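Local coordinates for protein alginate lyase, family PL7 (PDB 4BE3) that acts as an exolytic alginate lyase of polysaccharide lyase family 7, probably cutting the uronate chain by beta-elimination, at residues Tyr37-Asn42 and Glu297-Glu302; Lys72-Glu77 and Gly108-Asp113; Gly95-Arg98 and Ser102-Val105. All coordinates share one frame; numbering follows the deposited sequence.

Near the N terminus, strand 36-41 forms an edge of the seven-stranded antiparallel sheet, and contact 1 joins it to strand 295-306, two places along that sheet, closing a loop of more than 250 residues. Everything else nests inside that loop. Contact 2 links the connection after strand 65-70 to the C-terminal end of strand 104-112, which belongs to the other, ligand-binding sheet. Contact 3, nested inside contact 2, folds 95-98, part of the connection from strand 80-90, back onto the residues leading into the same strand, on the opposite side of the chain's centre. One place where the two sheets meet is Val298 of contact 1 on Val105 of contact 3, CG2 to CG2 at 3.8 Å.

Contact 1: Tyr37-Asn42 and Glu297-Glu302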
ATOM      1  N   TYR A  37       3.161   9.986  25.341  1.00 29.76           N
ATOM      2  CA  TYR A  37       4.141  11.062  25.715  1.00 31.28           C
ATOM      3  C   TYR A  37       5.513  10.455  25.670  1.00 32.84           C
ATOM      4  O   TYR A  37       5.679   9.285  25.442  1.00 33.02           O
ATOM      5  CB  TYR A  37       3.941  11.671  27.100  1.00 32.93           C
ATOM      6  CG  TYR A  37       3.837  10.632  28.222  1.00 33.00           C
ATOM      7  CD1 TYR A  37       2.567  10.082  28.531  1.00 33.62           C
ATOM      8  CD2 TYR A  37       4.955  10.221  28.942  1.00 29.30           C
ATOM      9  CE1 TYR A  37       2.454   9.141  29.591  1.00 32.61           C
ATOM     10  CE2 TYR A  37       4.837   9.314  30.000  1.00 31.01           C
ATOM     11  CZ  TYR A  37       3.604   8.785  30.298  1.00 33.64           C
ATOM     12  OH  TYR A  37       3.527   7.839  31.356  1.00 33.22           O
ATOM     13  N   VAL A  38       6.526  11.271  25.854  1.00 32.52           N
ATOM     14  CA  VAL A  38       7.929  10.798  25.732  1.00 31.34           C
ATOM     15  C   VAL A  38       8.481  10.702  27.143  1.00 33.87           C
ATOM     16  O   VAL A  38       8.184  11.583  27.989  1.00 33.91           O
ATOM     17  CB  VAL A  38       8.843  11.801  24.939  1.00 33.74           C
ATOM     18  CG1 VAL A  38      10.287  11.317  25.051  1.00 35.64           C
ATOM     19  CG2 VAL A  38       8.352  11.790  23.456  1.00 31.21           C
ATOM     20  N   GLU A  39       9.297   9.700  27.440  1.00 31.72           N
ATOM     21  CA  GLU A  39       9.969   9.597  28.747  1.00 34.45           C
ATOM     22  C   GLU A  39      11.410   9.377  28.433  1.00 36.71           C
ATOM     23  O   GLU A  39      11.752   8.646  27.503  1.00 34.78           O
ATOM     24  CB  GLU A  39       9.455   8.381  29.646  1.00 38.48           C
ATOM     25  CG  GLU A  39       9.990   8.652  31.049  1.00 47.95           C
ATOM     26  CD  GLU A  39       9.146   8.109  32.146  1.00 47.45           C
ATOM     27  OE1 GLU A  39       7.848   8.120  32.114  1.00 40.52           O
ATOM     28  OE2 GLU A  39       9.831   7.656  33.088  1.00 46.79           O
ATOM     29  N   HIS A  40      12.266  10.086  29.193  1.00 42.83           N
ATOM     30  CA  HIS A  40      13.717  10.022  29.007  1.00 43.96           C
ATOM     31  C   HIS A  40      14.327   9.130  30.082  1.00 41.47           C
ATOM     32  O   HIS A  40      13.984   9.263  31.255  1.00 41.69           O
ATOM     33  CB  HIS A  40      14.380  11.488  29.047  1.00 45.77           C
ATOM     34  CG  HIS A  40      15.875  11.418  28.736  1.00 61.09           C
ATOM     35  ND1 HIS A  40      16.362  11.090  27.462  1.00 63.00           N
ATOM     36  CD2 HIS A  40      17.008  11.491  29.581  1.00 66.68           C
ATOM     37  CE1 HIS A  40      17.715  11.011  27.488  1.00 64.88           C
ATOM     38  NE2 HIS A  40      18.119  11.262  28.785  1.00 75.71           N
ATOM     39  N   GLU A  41      15.216   8.211  29.734  1.00 42.43           N
ATOM     40  CA  GLU A  41      15.824   7.333  30.730  1.00 47.56           C
ATOM     41  C   GLU A  41      17.271   6.954  30.434  1.00 55.93           C
ATOM     42  O   GLU A  41      17.527   6.333  29.381  1.00 53.37           O
ATOM     43  CB  GLU A  41      15.065   6.044  30.765  1.00 48.53           C
ATOM     44  CG  GLU A  41      15.371   5.195  31.979  1.00 56.46           C
ATOM     45  CD  GLU A  41      14.788   3.805  31.750  1.00 53.29           C
ATOM     46  OE1 GLU A  41      15.014   3.268  30.637  1.00 45.26           O
ATOM     47  OE2 GLU A  41      14.082   3.351  32.654  1.00 48.51           O
ATOM     48  N   ASN A  42      18.219   7.320  31.347  1.00 59.99           N
ATOM     49  CA  ASN A  42      19.712   7.347  31.005  1.00 64.85           C
ATOM     50  C   ASN A  42      19.947   7.937  29.613  1.00 62.19           C
ATOM     51  O   ASN A  42      19.688   9.104  29.434  1.00 67.88           O
ATOM     52  CB  ASN A  42      20.388   5.963  31.140  1.00 75.67           C
ATOM     53  CG  ASN A  42      19.786   5.144  32.286  1.00 87.35           C
ATOM     54  OD1 ASN A  42      19.741   5.621  33.416  1.00 92.39           O
ATOM     55  ND2 ASN A  42      19.276   3.933  31.992  1.00 84.71           N
ATOM     56  N   GLU A 297       1.270  -0.224  30.440  1.00 19.83           N
ATOM     57  CA  GLU A 297       2.125   0.823  29.985  1.00 21.92           C
ATOM     58  C   GLU A 297       3.299   0.231  29.207  1.00 20.49           C
ATOM     59  O   GLU A 297       3.952  -0.731  29.670  1.00 21.82           O
ATOM     60  CB  GLU A 297       2.701   1.538  31.257  1.00 21.73           C
ATOM     61  CG  GLU A 297       3.688   2.713  30.803  1.00 25.49           C
ATOM     62  CD  GLU A 297       4.192   3.507  31.994  1.00 29.66           C
ATOM     63  OE1 GLU A 297       3.439   3.544  33.034  1.00 30.51           O
ATOM     64  OE2 GLU A 297       5.315   4.108  31.964  1.00 27.93           O
ATOM     65  N   VAL A 298       3.546   0.712  27.998  1.00 20.31           N
ATOM     66  CA  VAL A 298       4.496   0.003  27.108  1.00 20.21           C
ATOM     67  C   VAL A 298       5.349   1.186  26.488  1.00 23.17           C
ATOM     68  O   VAL A 298       4.730   2.210  26.098  1.00 23.05           O
ATOM     69  CB  VAL A 298       3.739  -0.636  25.948  1.00 18.80           C
ATOM     70  CG1 VAL A 298       4.736  -1.401  25.020  1.00 19.21           C
ATOM     71  CG2 VAL A 298       2.683  -1.726  26.486  1.00 17.38           C
ATOM     72  N   TRP A 299       6.662   0.989  26.429  1.00 20.25           N
ATOM     73  CA  TRP A 299       7.545   2.036  25.906  1.00 21.44           C
ATOM     74  C   TRP A 299       8.183   1.580  24.664  1.00 23.79           C
ATOM     75  O   TRP A 299       8.626   0.443  24.579  1.00 21.89           O
ATOM     76  CB  TRP A 299       8.632   2.273  26.913  1.00 22.09           C
ATOM     77  CG  TRP A 299       8.224   2.924  28.181  1.00 24.24           C
ATOM     78  CD1 TRP A 299       6.924   3.104  28.769  1.00 24.58           C
ATOM     79  CD2 TRP A 299       9.136   3.495  29.111  1.00 26.83           C
ATOM     80  NE1 TRP A 299       7.054   3.750  29.978  1.00 27.58           N
ATOM     81  CE2 TRP A 299       8.359   3.988  30.236  1.00 27.54           C
ATOM     82  CE3 TRP A 299      10.552   3.617  29.133  1.00 29.44           C
ATOM     83  CZ2 TRP A 299       8.964   4.635  31.352  1.00 30.03           C
ATOM     84  CZ3 TRP A 299      11.151   4.269  30.262  1.00 30.29           C
ATOM     85  CH2 TRP A 299      10.375   4.712  31.351  1.00 32.64           C
ATOM     86  N   PHE A 300       8.230   2.414  23.623  1.00 22.17           N
ATOM     87  CA  PHE A 300       8.826   1.954  22.397  1.00 20.45           C
ATOM     88  C   PHE A 300       9.985   2.820  22.090  1.00 24.20           C
ATOM     89  O   PHE A 300       9.888   4.091  22.258  1.00 24.11           O
ATOM     90  CB  PHE A 300       7.834   2.132  21.219  1.00 22.31           C
ATOM     91  CG  PHE A 300       6.732   1.092  21.202  1.00 19.91           C
ATOM     92  CD1 PHE A 300       5.679   1.215  22.100  1.00 21.70           C
ATOM     93  CD2 PHE A 300       6.853   0.034  20.278  1.00 20.86           C
ATOM     94  CE1 PHE A 300       4.650   0.282  22.058  1.00 19.60           C
ATOM     95  CE2 PHE A 300       5.789  -0.945  20.280  1.00 18.13           C
ATOM     96  CZ  PHE A 300       4.782  -0.815  21.221  1.00 18.11           C
ATOM     97  N   LYS A 301      11.052   2.236  21.609  1.00 23.74           N
ATOM     98  CA  LYS A 301      12.111   3.195  21.156  1.00 29.56           C
ATOM     99  C   LYS A 301      12.243   3.164  19.628  1.00 33.20           C
ATOM    100  O   LYS A 301      12.975   3.952  19.016  1.00 30.34           O
ATOM    101  CB  LYS A 301      13.426   2.856  21.812  1.00 33.18           C
ATOM    102  CG  LYS A 301      13.982   1.571  21.424  1.00 33.54           C
ATOM    103  CD  LYS A 301      15.346   1.722  22.038  1.00 39.25           C
ATOM    104  CE  LYS A 301      16.386   0.885  21.376  1.00 44.53           C
ATOM    105  NZ  LYS A 301      17.425   0.634  22.432  1.00 52.89           N
ATOM    106  N   GLU A 302      11.609   2.219  18.990  1.00 26.62           N
ATOM    107  CA  GLU A 302      11.661   2.242  17.512  1.00 30.24           C
ATOM    108  C   GLU A 302      10.322   1.693  17.058  1.00 29.60           C
ATOM    109  O   GLU A 302       9.741   0.729  17.711  1.00 26.37           O
ATOM    110  CB  GLU A 302      12.746   1.311  17.043  1.00 28.79           C
ATOM    111  CG  GLU A 302      12.391   0.948  15.555  1.00 42.20           C
ATOM    112  CD  GLU A 302      13.533   0.428  14.646  1.00 57.99           C
ATOM    113  OE1 GLU A 302      14.384  -0.311  15.128  1.00 58.90           O
ATOM    114  OE2 GLU A 302      13.547   0.727  13.382  1.00 61.08           O
TER
HETATM  115  O   HOH W   1       5.513   6.868  32.451  1.00 28.01           O
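Glu39 packs against the benzene end of Trp299 with its CB and CG methylenes and its carboxylate, the chief van der Waals contact between two strands of one antiparallel sheet, with strand 44-52 lying between them. The sheet is strongly twisted here, and the axes of 37-41 and 297-300 run at 72° to each other. Glu39 CG is anti to the backbone N (chi1 -166°), which sends the extended chain over to Trp299. CB sits over one face of the indole, offset toward the rim, and the carboxylate passes out beyond the rim of the benzene ring, with Glu39 OE2 3.5 Å from Trp299 CH2. Glutamate suits the place because its methylenes pack on the broad indole while OE1 still reaches a water. Glu41, two residues on, reaches the next corner of the indole: its OE2 is 3.9 Å from Trp299 CZ3. The other oxygen of Glu41, OE1, forms a salt bridge with Lys87, and Trp46 of the intervening strand also meets the indole.

The polar interactions centre on that water. Tyr37 OH donates to it at 2.5 Å, and the water donates in turn to Glu39 OE1 at 2.7 Å and to Glu297 OE2 at 2.8 Å. Tyrosine suits this place because its rigid ring carries a hydroxyl far from the strand, and the water lies at the ring edge, in plane. Glu297 OE2 accepts a second hydrogen bond, from Trp299 NE1, at 2.7 Å and 160°, on its anti lone pair. This bond helps to set the rotation of the indole.

Two acidic groups thus share one water, with Glu39 OE1 and Glu297 OE2 4.7 Å apart. Both of the water's protons point to carboxylates, which should ease the repulsion between like charges, although their closeness might still raise the proton affinity of either glutamate.

Contact 2: Lys72-Glu77 and Gly108-Asp113; sequences KHWIPE and GQIHSD. With SRT (S,R meso-tartaric acid), chain C.
At the end of strand 104-112, in the sheet that binds the tartrate, the loop 72-77 meets the strand at Ile110 and the residue just beyond its end, Asp113; Trp74 touches the first and His73 the second.

The apolar pair faces the interior between the sheets. Trp74 leaves the loop with its CB pointing away from the strand, but CG lies between the backbone N and the carbonyl carbon (chi1 42°), and this turn swings the broad indole back. Its CH2 edge then touches Ile110 CD1 at 3.8 Å, near the ring plane. A branched isoleucine fits here, since it also packs on Ile191 and Val193 of the opposing sheet. The polar end of the indole, NE1, is hydrogen-bonded to Gln70.

His73 and Asp113 meet nearer the surface. Asp113 OD2 lies 3.6 Å from both ND1 and CE1 of His73, and the carboxylate and imidazole planes are 59° apart. This is a loose polar approach, although the nearby carboxylate might favour positive charge on the ring. His73 also stacks on Tyr255, whose hydroxyl binds the tartrate, and so belongs to the second shell of the pocket; it touches Thr78 of the second subunit as well.

His111, the strand residue after Ile110, turns to the ligand side. Tartrate O11 lies 3.4 Å above the plane of the His111 ring, over its centre, and His111 ND1 is hydrogen-bonded to Glu119. Ile110 facing the opposing sheet and His111 facing the ligand is the pattern of a strand in a beta-sandwich; here it fits the beta-jelly-roll of family 7 lyases, in which one sheet carries the probable substrate groove.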
ATOM      1  N   LYS A  72      -2.451   4.253   6.028  1.00 23.64           N
ATOM      2  CA  LYS A  72      -2.544   3.667   4.677  1.00 27.19           C
ATOM      3  C   LYS A  72      -2.785   2.151   4.758  1.00 31.35           C
ATOM      4  O   LYS A  72      -1.946   1.479   5.341  1.00 33.97           O
ATOM      5  CB  LYS A  72      -1.220   3.904   3.980  1.00 27.80           C
ATOM      6  CG  LYS A  72      -1.408   3.704   2.374  1.00 35.73           C
ATOM      7  CD  LYS A  72      -0.186   4.285   1.660  1.00 41.25           C
ATOM      8  CE  LYS A  72      -0.436   4.495   0.159  1.00 41.36           C
ATOM      9  NZ  LYS A  72      -0.384   3.055  -0.279  1.00 47.08           N
ATOM     10  N   HIS A  73      -3.881   1.658   4.218  1.00 25.18           N
ATOM     11  CA  HIS A  73      -4.253   0.276   4.451  1.00 25.10           C
ATOM     12  C   HIS A  73      -3.661  -0.587   3.346  1.00 26.73           C
ATOM     13  O   HIS A  73      -3.176  -0.021   2.302  1.00 24.12           O
ATOM     14  CB  HIS A  73      -5.733   0.214   4.470  1.00 29.06           C
ATOM     15  CG  HIS A  73      -6.349   1.020   5.563  1.00 30.11           C
ATOM     16  ND1 HIS A  73      -7.712   1.254   5.621  1.00 38.65           N
ATOM     17  CD2 HIS A  73      -5.797   1.674   6.635  1.00 30.66           C
ATOM     18  CE1 HIS A  73      -7.993   1.992   6.721  1.00 34.40           C
ATOM     19  NE2 HIS A  73      -6.835   2.223   7.362  1.00 35.01           N
ATOM     20  N   TRP A  74      -3.746  -1.907   3.427  1.00 22.95           N
ATOM     21  CA  TRP A  74      -3.177  -2.777   2.443  1.00 22.13           C
ATOM     22  C   TRP A  74      -3.823  -4.127   2.571  1.00 24.52           C
ATOM     23  O   TRP A  74      -4.430  -4.428   3.572  1.00 28.12           O
ATOM     24  CB  TRP A  74      -1.640  -2.882   2.579  1.00 22.76           C
ATOM     25  CG  TRP A  74      -1.247  -2.995   4.063  1.00 23.12           C
ATOM     26  CD1 TRP A  74      -1.085  -1.983   5.015  1.00 21.70           C
ATOM     27  CD2 TRP A  74      -0.952  -4.247   4.742  1.00 23.29           C
ATOM     28  NE1 TRP A  74      -0.675  -2.547   6.233  1.00 21.18           N
ATOM     29  CE2 TRP A  74      -0.587  -3.896   6.116  1.00 22.70           C
ATOM     30  CE3 TRP A  74      -0.897  -5.600   4.323  1.00 27.89           C
ATOM     31  CZ2 TRP A  74      -0.295  -4.843   7.076  1.00 25.66           C
ATOM     32  CZ3 TRP A  74      -0.582  -6.581   5.318  1.00 31.28           C
ATOM     33  CH2 TRP A  74      -0.270  -6.175   6.675  1.00 29.67           C
ATOM     34  N   ILE A  75      -3.819  -4.901   1.479  1.00 25.42           N
ATOM     35  CA  ILE A  75      -4.271  -6.301   1.522  1.00 24.09           C
ATOM     36  C   ILE A  75      -3.017  -7.165   1.652  1.00 24.54           C
ATOM     37  O   ILE A  75      -1.869  -6.789   1.379  1.00 23.22           O
ATOM     38  CB  ILE A  75      -5.107  -6.662   0.267  1.00 23.46           C
ATOM     39  CG1 ILE A  75      -4.253  -6.502  -1.071  1.00 22.46           C
ATOM     40  CG2 ILE A  75      -6.328  -5.779   0.184  1.00 25.56           C
ATOM     41  CD1 ILE A  75      -5.052  -7.141  -2.271  1.00 24.35           C
ATOM     42  N   PRO A  76      -3.199  -8.401   2.211  1.00 24.93           N
ATOM     43  CA  PRO A  76      -2.000  -9.223   2.460  1.00 24.44           C
ATOM     44  C   PRO A  76      -1.179  -9.464   1.218  1.00 24.43           C
ATOM     45  O   PRO A  76       0.045  -9.514   1.306  1.00 25.53           O
ATOM     46  CB  PRO A  76      -2.590 -10.552   3.015  1.00 24.15           C
ATOM     47  CG  PRO A  76      -3.875  -9.965   3.828  1.00 24.82           C
ATOM     48  CD  PRO A  76      -4.477  -9.022   2.700  1.00 24.34           C
ATOM     49  N   GLU A  77      -1.838  -9.606   0.037  1.00 24.01           N
ATOM     50  CA  GLU A  77      -1.068  -9.819  -1.148  1.00 24.12           C
ATOM     51  C   GLU A  77      -0.107  -8.721  -1.438  1.00 27.40           C
ATOM     52  O   GLU A  77       0.923  -8.993  -2.119  1.00 26.62           O
ATOM     53  CB  GLU A  77      -2.062  -9.877  -2.349  1.00 24.69           C
ATOM     54  CG  GLU A  77      -2.918 -11.178  -2.330  1.00 27.04           C
ATOM     55  CD  GLU A  77      -4.244 -11.046  -1.586  1.00 27.35           C
ATOM     56  OE1 GLU A  77      -4.429 -10.261  -0.615  1.00 25.36           O
ATOM     57  OE2 GLU A  77      -5.189 -11.815  -1.968  1.00 30.11           O
ATOM     58  N   GLY A 108       1.390  -5.038  19.351  1.00 17.31           N
ATOM     59  CA  GLY A 108       1.364  -4.863  17.841  1.00 16.03           C
ATOM     60  C   GLY A 108       0.322  -5.729  17.218  1.00 19.94           C
ATOM     61  O   GLY A 108      -0.035  -6.805  17.812  1.00 18.51           O
ATOM     62  N   GLN A 109      -0.314  -5.304  16.105  1.00 17.51           N
ATOM     63  CA  GLN A 109      -1.305  -6.135  15.525  1.00 18.45           C
ATOM     64  C   GLN A 109      -1.384  -5.822  14.026  1.00 17.36           C
ATOM     65  O   GLN A 109      -0.862  -4.761  13.599  1.00 19.50           O
ATOM     66  CB  GLN A 109      -2.721  -5.794  16.003  1.00 21.82           C
ATOM     67  CG  GLN A 109      -2.937  -4.994  17.148  1.00 28.74           C
ATOM     68  CD  GLN A 109      -4.430  -4.688  17.402  1.00 31.86           C
ATOM     69  OE1 GLN A 109      -4.735  -3.857  18.225  1.00 26.47           O
ATOM     70  NE2 GLN A 109      -5.313  -5.320  16.673  1.00 28.09           N
ATOM     71  N   ILE A 110      -2.014  -6.761  13.305  1.00 17.71           N
ATOM     72  CA  ILE A 110      -2.606  -6.409  11.979  1.00 17.63           C
ATOM     73  C   ILE A 110      -4.116  -6.459  12.299  1.00 22.04           C
ATOM     74  O   ILE A 110      -4.596  -7.486  12.850  1.00 19.74           O
ATOM     75  CB  ILE A 110      -2.269  -7.447  10.910  1.00 18.81           C
ATOM     76  CG1 ILE A 110      -0.720  -7.324  10.694  1.00 17.61           C
ATOM     77  CG2 ILE A 110      -3.165  -7.132   9.640  1.00 19.41           C
ATOM     78  CD1 ILE A 110      -0.239  -8.431   9.789  1.00 19.59           C
ATOM     79  N   HIS A 111      -4.861  -5.377  11.935  1.00 19.86           N
ATOM     80  CA  HIS A 111      -6.297  -5.395  12.144  1.00 21.78           C
ATOM     81  C   HIS A 111      -6.998  -5.235  10.822  1.00 23.46           C
ATOM     82  O   HIS A 111      -6.576  -4.389   9.993  1.00 23.03           O
ATOM     83  CB  HIS A 111      -6.549  -4.203  13.055  1.00 22.20           C
ATOM     84  CG  HIS A 111      -7.989  -3.973  13.358  1.00 28.14           C
ATOM     85  ND1 HIS A 111      -8.650  -4.735  14.231  1.00 30.07           N
ATOM     86  CD2 HIS A 111      -8.902  -3.090  12.818  1.00 30.05           C
ATOM     87  CE1 HIS A 111      -9.992  -4.354  14.262  1.00 31.97           C
ATOM     88  NE2 HIS A 111     -10.131  -3.333  13.418  1.00 30.19           N
ATOM     89  N   SER A 112      -8.070  -6.003  10.604  1.00 20.91           N
ATOM     90  CA  SER A 112      -8.744  -5.915   9.287  1.00 22.49           C
ATOM     91  C   SER A 112      -9.682  -4.658   9.399  1.00 25.95           C
ATOM     92  O   SER A 112     -10.374  -4.363  10.425  1.00 25.54           O
ATOM     93  CB  SER A 112      -9.426  -7.318   9.015  1.00 26.32           C
ATOM     94  OG  SER A 112     -10.452  -6.910   8.013  1.00 35.73           O
ATOM     95  N   ASP A 113      -9.813  -3.910   8.264  1.00 26.39           N
ATOM     96  CA  ASP A 113     -10.634  -2.683   8.254  1.00 27.32           C
ATOM     97  C   ASP A 113     -12.061  -3.034   7.767  1.00 32.23           C
ATOM     98  O   ASP A 113     -12.918  -2.136   7.699  1.00 39.11           O
ATOM     99  CB  ASP A 113     -10.005  -1.647   7.290  1.00 29.10           C
ATOM    100  CG  ASP A 113     -10.707  -0.287   7.421  1.00 37.49           C
ATOM    101  OD1 ASP A 113     -10.864   0.158   8.573  1.00 37.70           O
ATOM    102  OD2 ASP A 113     -11.094   0.294   6.387  1.00 37.24           O
TER
HETATM  103  O1  SRT C 400     -10.640  -1.645  16.349  0.60 26.28           O
HETATM  104  O11 SRT C 400      -8.352  -1.598  16.070  0.60 25.45           O
HETATM  105  C1  SRT C 400      -9.512  -1.142  16.086  0.60 26.27           C
HETATM  106  C2  SRT C 400      -9.320   0.314  15.836  0.60 32.90           C
HETATM  107  O2  SRT C 400      -8.495   0.720  14.722  0.60 26.15           O
HETATM  108  C3  SRT C 400     -10.146   1.277  16.650  0.60 28.52           C
HETATM  109  O3  SRT C 400      -9.216   1.239  17.648  0.60 24.81           O
HETATM  110  C4  SRT C 400     -10.455   2.597  16.100  0.60 31.08           C
HETATM  111  O4  SRT C 400      -9.890   3.610  16.496  0.60 31.20           O
HETATM  112  O41 SRT C 400     -11.185   2.691  15.114  0.60 30.58           O

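Contact 3: Gly95-Arg98 and Ser102-Val105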
ATOM      1  N   GLY A  95      -7.128  -9.004  38.247  1.00 21.38           N
ATOM      2  CA  GLY A  95      -7.812  -9.680  37.084  1.00 19.45           C
ATOM      3  C   GLY A  95      -7.980 -11.115  37.662  1.00 23.00           C
ATOM      4  O   GLY A  95      -7.372 -11.481  38.723  1.00 25.71           O
ATOM      5  N   ASP A  96      -8.785 -11.906  36.976  1.00 23.82           N
ATOM      6  CA  ASP A  96      -9.111 -13.247  37.384  1.00 22.27           C
ATOM      7  C   ASP A  96      -8.112 -14.168  36.643  1.00 20.45           C
ATOM      8  O   ASP A  96      -8.055 -14.191  35.424  1.00 19.83           O
ATOM      9  CB  ASP A  96     -10.550 -13.475  36.965  1.00 20.22           C
ATOM     10  CG  ASP A  96     -11.017 -14.850  37.335  1.00 27.49           C
ATOM     11  OD1 ASP A  96     -10.245 -15.819  37.251  1.00 22.43           O
ATOM     12  OD2 ASP A  96     -12.183 -14.968  37.730  1.00 26.59           O
ATOM     13  N   ALA A  97      -7.286 -14.899  37.383  1.00 19.38           N
ATOM     14  CA  ALA A  97      -6.235 -15.759  36.677  1.00 18.46           C
ATOM     15  C   ALA A  97      -6.802 -16.895  35.904  1.00 17.89           C
ATOM     16  O   ALA A  97      -6.060 -17.474  35.099  1.00 19.29           O
ATOM     17  CB  ALA A  97      -5.293 -16.356  37.804  1.00 19.61           C
ATOM     18  N   ARG A  98      -8.090 -17.205  36.018  1.00 16.82           N
ATOM     19  CA  ARG A  98      -8.648 -18.283  35.193  1.00 17.35           C
ATOM     20  C   ARG A  98      -8.924 -17.744  33.744  1.00 17.57           C
ATOM     21  O   ARG A  98      -9.170 -18.600  32.878  1.00 19.54           O
ATOM     22  CB  ARG A  98     -10.097 -18.633  35.736  1.00 18.33           C
ATOM     23  CG  ARG A  98      -9.895 -19.341  37.112  1.00 20.36           C
ATOM     24  CD  ARG A  98     -11.379 -19.554  37.654  1.00 23.52           C
ATOM     25  NE  ARG A  98     -12.056 -18.242  37.809  1.00 26.81           N
ATOM     26  CZ  ARG A  98     -13.392 -18.035  37.730  1.00 40.71           C
ATOM     27  NH1 ARG A  98     -14.266 -19.036  37.524  1.00 40.51           N
ATOM     28  NH2 ARG A  98     -13.942 -16.802  37.744  1.00 44.41           N
ATOM     29  N   SER A 102      -6.272 -12.150  31.121  1.00 17.47           N
ATOM     30  CA  SER A 102      -5.888 -11.272  32.225  1.00 16.38           C
ATOM     31  C   SER A 102      -4.363 -10.969  32.244  1.00 17.49           C
ATOM     32  O   SER A 102      -3.555 -11.793  31.871  1.00 17.62           O
ATOM     33  CB  SER A 102      -6.157 -12.002  33.605  1.00 17.81           C
ATOM     34  OG  SER A 102      -7.597 -12.068  33.720  1.00 18.85           O
ATOM     35  N   TYR A 103      -4.028  -9.794  32.744  1.00 18.03           N
ATOM     36  CA  TYR A 103      -2.671  -9.360  33.016  1.00 17.43           C
ATOM     37  C   TYR A 103      -1.874  -9.236  31.713  1.00 19.57           C
ATOM     38  O   TYR A 103      -0.651  -9.335  31.766  1.00 17.39           O
ATOM     39  CB  TYR A 103      -1.903 -10.376  33.910  1.00 17.91           C
ATOM     40  CG  TYR A 103      -2.773 -10.934  35.067  1.00 18.82           C
ATOM     41  CD1 TYR A 103      -3.347 -10.105  36.027  1.00 21.52           C
ATOM     42  CD2 TYR A 103      -2.948 -12.329  35.098  1.00 18.77           C
ATOM     43  CE1 TYR A 103      -4.124 -10.732  37.053  1.00 19.76           C
ATOM     44  CE2 TYR A 103      -3.661 -12.923  36.148  1.00 19.94           C
ATOM     45  CZ  TYR A 103      -4.270 -12.117  37.018  1.00 21.59           C
ATOM     46  OH  TYR A 103      -5.003 -12.803  38.037  1.00 24.02           O
ATOM     47  N   SER A 104      -2.578  -8.906  30.641  1.00 18.32           N
ATOM     48  CA  SER A 104      -1.780  -8.844  29.372  1.00 16.00           C
ATOM     49  C   SER A 104      -2.059  -7.509  28.626  1.00 19.25           C
ATOM     50  O   SER A 104      -3.034  -6.770  28.884  1.00 18.59           O
ATOM     51  CB  SER A 104      -2.237  -9.988  28.426  1.00 16.44           C
ATOM     52  OG  SER A 104      -3.543  -9.956  27.840  1.00 19.46           O
ATOM     53  N   VAL A 105      -1.242  -7.306  27.645  1.00 16.59           N
ATOM     54  CA  VAL A 105      -1.358  -6.033  26.816  1.00 16.54           C
ATOM     55  C   VAL A 105      -0.915  -6.413  25.414  1.00 17.74           C
ATOM     56  O   VAL A 105       0.036  -7.213  25.234  1.00 17.12           O
ATOM     57  CB  VAL A 105      -0.480  -4.893  27.411  1.00 17.91           C
ATOM     58  CG1 VAL A 105       1.011  -5.249  27.520  1.00 17.75           C
ATOM     59  CG2 VAL A 105      -0.585  -3.622  26.532  1.00 18.82           C
TER
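Tyr103 and Ser102 grip the backbone of Gly95-Ala97 just before strand 104-112 begins, while an Asx turn at Asp96 shapes the connection leading to it from strand 80-90. The two gripping side chains lie one against the other: Ser102 CB rests 3.5 Å above one face of the tyrosine ring, toward its rim. Tyr103 has a positive phi (65°), and this kink lets the ring run back alongside Ser102 toward the loop. Its hydroxyl ends close to the peptides around Asp96, where OH gives a weak hydrogen bond to Gly95 O at 2.8 Å. Ala97 CB flanks the same end of the ring, 4.1 Å from Tyr103 CE2, its small methyl fitting against the aromatic carbon, and Phe128 meets the ring as well.

Ser102 makes the other bond. Its OG donates to Asp96 O at 2.8 Å, reaching the carbonyl from above its plane and not along a lone pair. Glycine suits position 95 because its backbone angles are ones that only glycine readily adopts, and because, lacking a side chain, it lets Ser102 OG and the ring of Tyr103 come close.

On the far side of the loop backbone, Asp96 turns its carboxylate to Arg98, whose guanidinium holds it side-on through NE and NH2 in a salt bridge. Asp96 OD1 also closes the Asx turn by accepting from Arg98 N at 2.8 Å, nearly in line with its own C-O bond.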